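Local structure of aquaporin AqpM (Methanothermobacter marburgensis str. Marburg, 2F2B) at residues A[154-157]-A[158-161]; A[232-235]-A[236-240]. The protein forms a tetrameric membrane channel that lets water move rapidly in either direction under osmotic gradients and also transiently raises the initial flux of glycerol. All blocks are in the same frame, centred on the assembly; numbering follows the deposited sequence.

Contact 1: A[154-157]-A[158-161]; sequences TFLL and MITI
Thr160 folds its hydroxyl back along helix 143-166 to the carbonyl of Leu156, where OG1 donates to Leu156 O at 2.8 Å. The same oxygen also receives the backbone N-H of Thr160, 3.1 Å from Thr160 N to Leu156 O, and the two donors arrive from opposite faces of the carbonyl plane. What makes this possible is the first torsion of Thr160 (chi1 -61°), which sets OG1 beside its own backbone N and opposite the carbonyl carbon. CD1 of Leu156 lies 3.8 Å from Thr160 OG1, so a methyl lies beside the hydroxyl as well.

The closest meeting of apolar side chains is one residue further on: Leu157 CD1 rests 3.8 Å from Ile161 CD1, the two chains crossing at a slant. Leu157 is buried, and its side chain packs on Val183 of helix 175-194 and on Asn82 of the first NPA motif; a bound glycerol, probably from the crystallisation liquor, lies close by. The Phe155–Ile159 pair is looser. Ile159 CD1 approaches the ring obliquely, 4.1 Å from Phe155 CE2, and Phe155, whose CG is anti to the backbone N (chi1 177°), is partly exposed. Phe155 and Ile159 also pack on Ile13 and Ala72 of a second subunit, which fits the homotetramer.

Branched and aromatic hydrocarbon suits a membrane-spanning helix that must pack against helices of its own chain on some sides and a neighbouring subunit on another. The two threonines return their hydroxyls to carbonyls of their own helix, Thr160 to Leu156 O and Thr154 to Glu150 O, and Thr160 touches Ala68 of that second subunit. With its proton spent in this way, the buried hydroxyl of Thr160 needs no water to donate to, which makes a threonine compatible with an apolar interior.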
ATOM      1  N   THR A 154       6.028 -14.446 -14.040  1.00  9.91           N
ATOM      2  CA  THR A 154       4.722 -14.880 -14.515  1.00 10.29           C
ATOM      3  C   THR A 154       4.290 -16.171 -13.821  1.00  9.90           C
ATOM      4  O   THR A 154       3.097 -16.440 -13.691  1.00 10.34           O
ATOM      5  CB  THR A 154       4.715 -15.061 -16.048  1.00 11.20           C
ATOM      6  OG1 THR A 154       5.297 -13.902 -16.665  1.00 10.17           O
ATOM      7  CG2 THR A 154       3.283 -15.199 -16.554  1.00 11.84           C
ATOM      8  N   PHE A 155       5.259 -16.965 -13.371  1.00 10.12           N
ATOM      9  CA  PHE A 155       4.948 -18.194 -12.650  1.00 10.88           C
ATOM     10  C   PHE A 155       4.202 -17.810 -11.369  1.00 10.27           C
ATOM     11  O   PHE A 155       3.156 -18.381 -11.052  1.00 10.09           O
ATOM     12  CB  PHE A 155       6.236 -18.949 -12.290  1.00 12.01           C
ATOM     13  CG  PHE A 155       6.006 -20.204 -11.489  1.00 13.57           C
ATOM     14  CD1 PHE A 155       5.845 -21.434 -12.123  1.00 15.74           C
ATOM     15  CD2 PHE A 155       5.944 -20.154 -10.099  1.00 16.08           C
ATOM     16  CE1 PHE A 155       5.625 -22.601 -11.380  1.00 17.43           C
ATOM     17  CE2 PHE A 155       5.723 -21.314  -9.347  1.00 17.29           C
ATOM     18  CZ  PHE A 155       5.564 -22.538  -9.992  1.00 17.67           C
ATOM     19  N   LEU A 156       4.736 -16.840 -10.629  1.00 10.06           N
ATOM     20  CA  LEU A 156       4.079 -16.411  -9.392  1.00  8.84           C
ATOM     21  C   LEU A 156       2.686 -15.864  -9.683  1.00  9.33           C
ATOM     22  O   LEU A 156       1.723 -16.193  -8.988  1.00  7.80           O
ATOM     23  CB  LEU A 156       4.906 -15.341  -8.667  1.00  9.27           C
ATOM     24  CG  LEU A 156       4.229 -14.786  -7.404  1.00  8.27           C
ATOM     25  CD1 LEU A 156       3.946 -15.926  -6.429  1.00  8.62           C
ATOM     26  CD2 LEU A 156       5.114 -13.734  -6.749  1.00  8.93           C
ATOM     27  N   LEU A 157       2.581 -15.022 -10.708  1.00  8.40           N
ATOM     28  CA  LEU A 157       1.288 -14.453 -11.075  1.00  9.32           C
ATOM     29  C   LEU A 157       0.261 -15.545 -11.364  1.00  9.81           C
ATOM     30  O   LEU A 157      -0.834 -15.543 -10.803  1.00  8.51           O
ATOM     31  CB  LEU A 157       1.426 -13.555 -12.309  1.00 10.28           C
ATOM     32  CG  LEU A 157       0.113 -13.084 -12.954  1.00  9.70           C
ATOM     33  CD1 LEU A 157      -0.735 -12.324 -11.932  1.00 11.11           C
ATOM     34  CD2 LEU A 157       0.420 -12.201 -14.157  1.00 12.04           C
ATOM     35  N   MET A 158       0.621 -16.484 -12.233  1.00  9.93           N
ATOM     36  CA  MET A 158      -0.306 -17.549 -12.611  1.00 10.60           C
ATOM     37  C   MET A 158      -0.665 -18.523 -11.487  1.00 10.57           C
ATOM     38  O   MET A 158      -1.822 -18.928 -11.369  1.00 10.38           O
ATOM     39  CB  MET A 158       0.252 -18.326 -13.806  1.00 11.06           C
ATOM     40  CG  MET A 158      -0.766 -19.244 -14.489  1.00 12.96           C
ATOM     41  SD  MET A 158      -2.097 -18.343 -15.343  1.00 16.61           S
ATOM     42  CE  MET A 158      -3.511 -19.285 -14.851  1.00 17.48           C
ATOM     43  N   ILE A 159       0.305 -18.905 -10.662  1.00  9.68           N
ATOM     44  CA  ILE A 159      -0.007 -19.841  -9.583  1.00 10.82           C
ATOM     45  C   ILE A 159      -0.938 -19.170  -8.570  1.00 10.48           C
ATOM     46  O   ILE A 159      -1.777 -19.824  -7.949  1.00 10.45           O
ATOM     47  CB  ILE A 159       1.280 -20.387  -8.897  1.00 11.47           C
ATOM     48  CG1 ILE A 159       0.957 -21.720  -8.206  1.00 13.90           C
ATOM     49  CG2 ILE A 159       1.831 -19.380  -7.886  1.00 12.80           C
ATOM     50  CD1 ILE A 159       2.173 -22.482  -7.713  1.00 15.40           C
ATOM     51  N   THR A 160      -0.817 -17.852  -8.431  1.00 10.12           N
ATOM     52  CA  THR A 160      -1.680 -17.111  -7.521  1.00  8.32           C
ATOM     53  C   THR A 160      -3.087 -17.089  -8.127  1.00 10.16           C
ATOM     54  O   THR A 160      -4.078 -17.309  -7.431  1.00 10.34           O
ATOM     55  CB  THR A 160      -1.164 -15.665  -7.323  1.00  9.70           C
ATOM     56  OG1 THR A 160       0.149 -15.714  -6.748  1.00  9.91           O
ATOM     57  CG2 THR A 160      -2.089 -14.877  -6.392  1.00 10.00           C
ATOM     58  N   ILE A 161      -3.170 -16.845  -9.433  1.00 10.10           N
ATOM     59  CA  ILE A 161      -4.461 -16.821 -10.114  1.00  9.81           C
ATOM     60  C   ILE A 161      -5.158 -18.177  -9.955  1.00 11.10           C
ATOM     61  O   ILE A 161      -6.362 -18.239  -9.721  1.00 10.51           O
ATOM     62  CB  ILE A 161      -4.287 -16.479 -11.620  1.00 10.25           C
ATOM     63  CG1 ILE A 161      -3.962 -14.985 -11.766  1.00 10.06           C
ATOM     64  CG2 ILE A 161      -5.556 -16.841 -12.405  1.00 10.17           C
ATOM     65  CD1 ILE A 161      -3.595 -14.558 -13.185  1.00 10.91           C
TER

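Contact 2: A[232-235]-A[236-240]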
ATOM      1  N   GLY A 232       6.199 -19.362 -18.173  1.00 14.60           N
ATOM      2  CA  GLY A 232       5.971 -19.263 -16.743  1.00 13.60           C
ATOM      3  C   GLY A 232       4.534 -19.580 -16.369  1.00 13.03           C
ATOM      4  O   GLY A 232       4.282 -20.286 -15.394  1.00 14.13           O
ATOM      5  N   ALA A 233       3.583 -19.065 -17.143  1.00 12.42           N
ATOM      6  CA  ALA A 233       2.172 -19.301 -16.860  1.00 12.86           C
ATOM      7  C   ALA A 233       1.789 -20.773 -16.983  1.00 13.15           C
ATOM      8  O   ALA A 233       1.125 -21.323 -16.107  1.00 14.05           O
ATOM      9  CB  ALA A 233       1.297 -18.454 -17.790  1.00 12.12           C
ATOM     10  N   VAL A 234       2.197 -21.414 -18.072  1.00 13.80           N
ATOM     11  CA  VAL A 234       1.863 -22.818 -18.256  1.00 14.61           C
ATOM     12  C   VAL A 234       2.529 -23.676 -17.185  1.00 14.69           C
ATOM     13  O   VAL A 234       1.904 -24.578 -16.633  1.00 15.38           O
ATOM     14  CB  VAL A 234       2.265 -23.306 -19.666  1.00 14.41           C
ATOM     15  CG1 VAL A 234       2.055 -24.812 -19.780  1.00 15.06           C
ATOM     16  CG2 VAL A 234       1.418 -22.588 -20.710  1.00 14.57           C
ATOM     17  N   LEU A 235       3.792 -23.387 -16.878  1.00 15.42           N
ATOM     18  CA  LEU A 235       4.495 -24.145 -15.847  1.00 16.33           C
ATOM     19  C   LEU A 235       3.768 -24.036 -14.506  1.00 15.92           C
ATOM     20  O   LEU A 235       3.661 -25.018 -13.772  1.00 15.27           O
ATOM     21  CB  LEU A 235       5.937 -23.643 -15.691  1.00 18.32           C
ATOM     22  CG  LEU A 235       6.920 -23.962 -16.824  1.00 21.33           C
ATOM     23  CD1 LEU A 235       8.288 -23.373 -16.498  1.00 22.81           C
ATOM     24  CD2 LEU A 235       7.027 -25.471 -17.006  1.00 22.88           C
ATOM     25  N   ALA A 236       3.264 -22.844 -14.193  1.00 14.13           N
ATOM     26  CA  ALA A 236       2.545 -22.619 -12.937  1.00 13.29           C
ATOM     27  C   ALA A 236       1.208 -23.352 -12.921  1.00 14.15           C
ATOM     28  O   ALA A 236       0.832 -23.960 -11.916  1.00 14.57           O
ATOM     29  CB  ALA A 236       2.317 -21.114 -12.722  1.00 14.42           C
ATOM     30  N   ALA A 237       0.487 -23.288 -14.035  1.00 14.51           N
ATOM     31  CA  ALA A 237      -0.807 -23.953 -14.134  1.00 15.53           C
ATOM     32  C   ALA A 237      -0.636 -25.460 -13.952  1.00 15.87           C
ATOM     33  O   ALA A 237      -1.385 -26.091 -13.208  1.00 15.27           O
ATOM     34  CB  ALA A 237      -1.449 -23.649 -15.486  1.00 15.28           C
ATOM     35  N   LEU A 238       0.362 -26.029 -14.626  1.00 16.18           N
ATOM     36  CA  LEU A 238       0.630 -27.463 -14.530  1.00 16.65           C
ATOM     37  C   LEU A 238       1.090 -27.864 -13.129  1.00 16.57           C
ATOM     38  O   LEU A 238       0.738 -28.935 -12.633  1.00 15.34           O
ATOM     39  CB  LEU A 238       1.687 -27.867 -15.563  1.00 18.31           C
ATOM     40  CG  LEU A 238       1.235 -27.760 -17.024  1.00 18.95           C
ATOM     41  CD1 LEU A 238       2.409 -28.016 -17.948  1.00 20.34           C
ATOM     42  CD2 LEU A 238       0.117 -28.755 -17.286  1.00 20.04           C
ATOM     43  N   THR A 239       1.876 -26.998 -12.497  1.00 14.41           N
ATOM     44  CA  THR A 239       2.372 -27.249 -11.149  1.00 14.62           C
ATOM     45  C   THR A 239       1.217 -27.248 -10.151  1.00 15.69           C
ATOM     46  O   THR A 239       1.132 -28.117  -9.285  1.00 16.07           O
ATOM     47  CB  THR A 239       3.400 -26.175 -10.724  1.00 14.42           C
ATOM     48  OG1 THR A 239       4.545 -26.245 -11.580  1.00 15.21           O
ATOM     49  CG2 THR A 239       3.838 -26.389  -9.282  1.00 16.40           C
ATOM     50  N   TYR A 240       0.320 -26.274 -10.277  1.00 14.28           N
ATOM     51  CA  TYR A 240      -0.813 -26.194  -9.367  1.00 14.97           C
ATOM     52  C   TYR A 240      -1.688 -27.436  -9.512  1.00 16.24           C
ATOM     53  O   TYR A 240      -2.127 -28.017  -8.520  1.00 16.50           O
ATOM     54  CB  TYR A 240      -1.642 -24.940  -9.654  1.00 14.93           C
ATOM     55  CG  TYR A 240      -2.708 -24.684  -8.618  1.00 13.84           C
ATOM     56  CD1 TYR A 240      -3.995 -25.206  -8.765  1.00 15.46           C
ATOM     57  CD2 TYR A 240      -2.419 -23.951  -7.468  1.00 14.68           C
ATOM     58  CE1 TYR A 240      -4.967 -25.003  -7.787  1.00 15.86           C
ATOM     59  CE2 TYR A 240      -3.383 -23.744  -6.485  1.00 15.01           C
ATOM     60  CZ  TYR A 240      -4.650 -24.273  -6.650  1.00 15.56           C
ATOM     61  OH  TYR A 240      -5.599 -24.080  -5.674  1.00 16.36           O
TER
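Val234 and Leu238 lie side by side and point the same way, one helical turn apart on helix 224-243. Val234 CG1, placed anti to its backbone nitrogen by a chi1 of 173°, meets Leu238 CD1 at 3.7 Å, while Leu238 CG sits 3.3 Å from Val234 O and so covers the carbonyl that its own backbone N-H binds. Beta-branched valine brings a methyl within reach of the longer leucine, a residue on the surface; Val234 also packs on Ile87 and Ser91 of helix 83-91.

The helix is the last membrane-spanning one of the aquaporin fold. Where it meets helices 143-166 and 83-91, Ala236 and Ala237 offer only methyls, Ala236 to Phe155 and Met158 and Ala237 to Ser91, which lets the helices come near.

Thr239 takes the same first torsion as Leu238 (chi1 -64°), but here it is a hydroxyl that is turned back to a carbonyl. Its OG1 donates to Leu235 O at 2.7 Å, and Thr239 N binds the same oxygen at 3.0 Å from the opposite face of the carbonyl plane. Threonine fits here because its short branch bends back to the helix, keeping the hydroxyl bonded while the residue packs against Ile13 of a second subunit.

How the contacts relate
Contacts 1 and 2 are single turns of two different helices, 143-166 and 224-243; the centres of the two contacts lie about 8 Å apart. Ala236 stands where they meet: its CB is 3.3 Å from Phe155 O and 3.6 Å from Met158 CB, a closeness that a bare methyl permits. Met158 reaches further along the partner helix, with CG 3.2 Å from Ala233 O. Both contacts border the same second subunit, Phe155 and Thr239 each packing on its Ile13. Contact 1 reaches Asn82 of the first NPA motif through Leu157, while contact 2 meets helix 83-91 farther along, at Ile87 and Ser91, and has Leu235 and Leu238 on the surface.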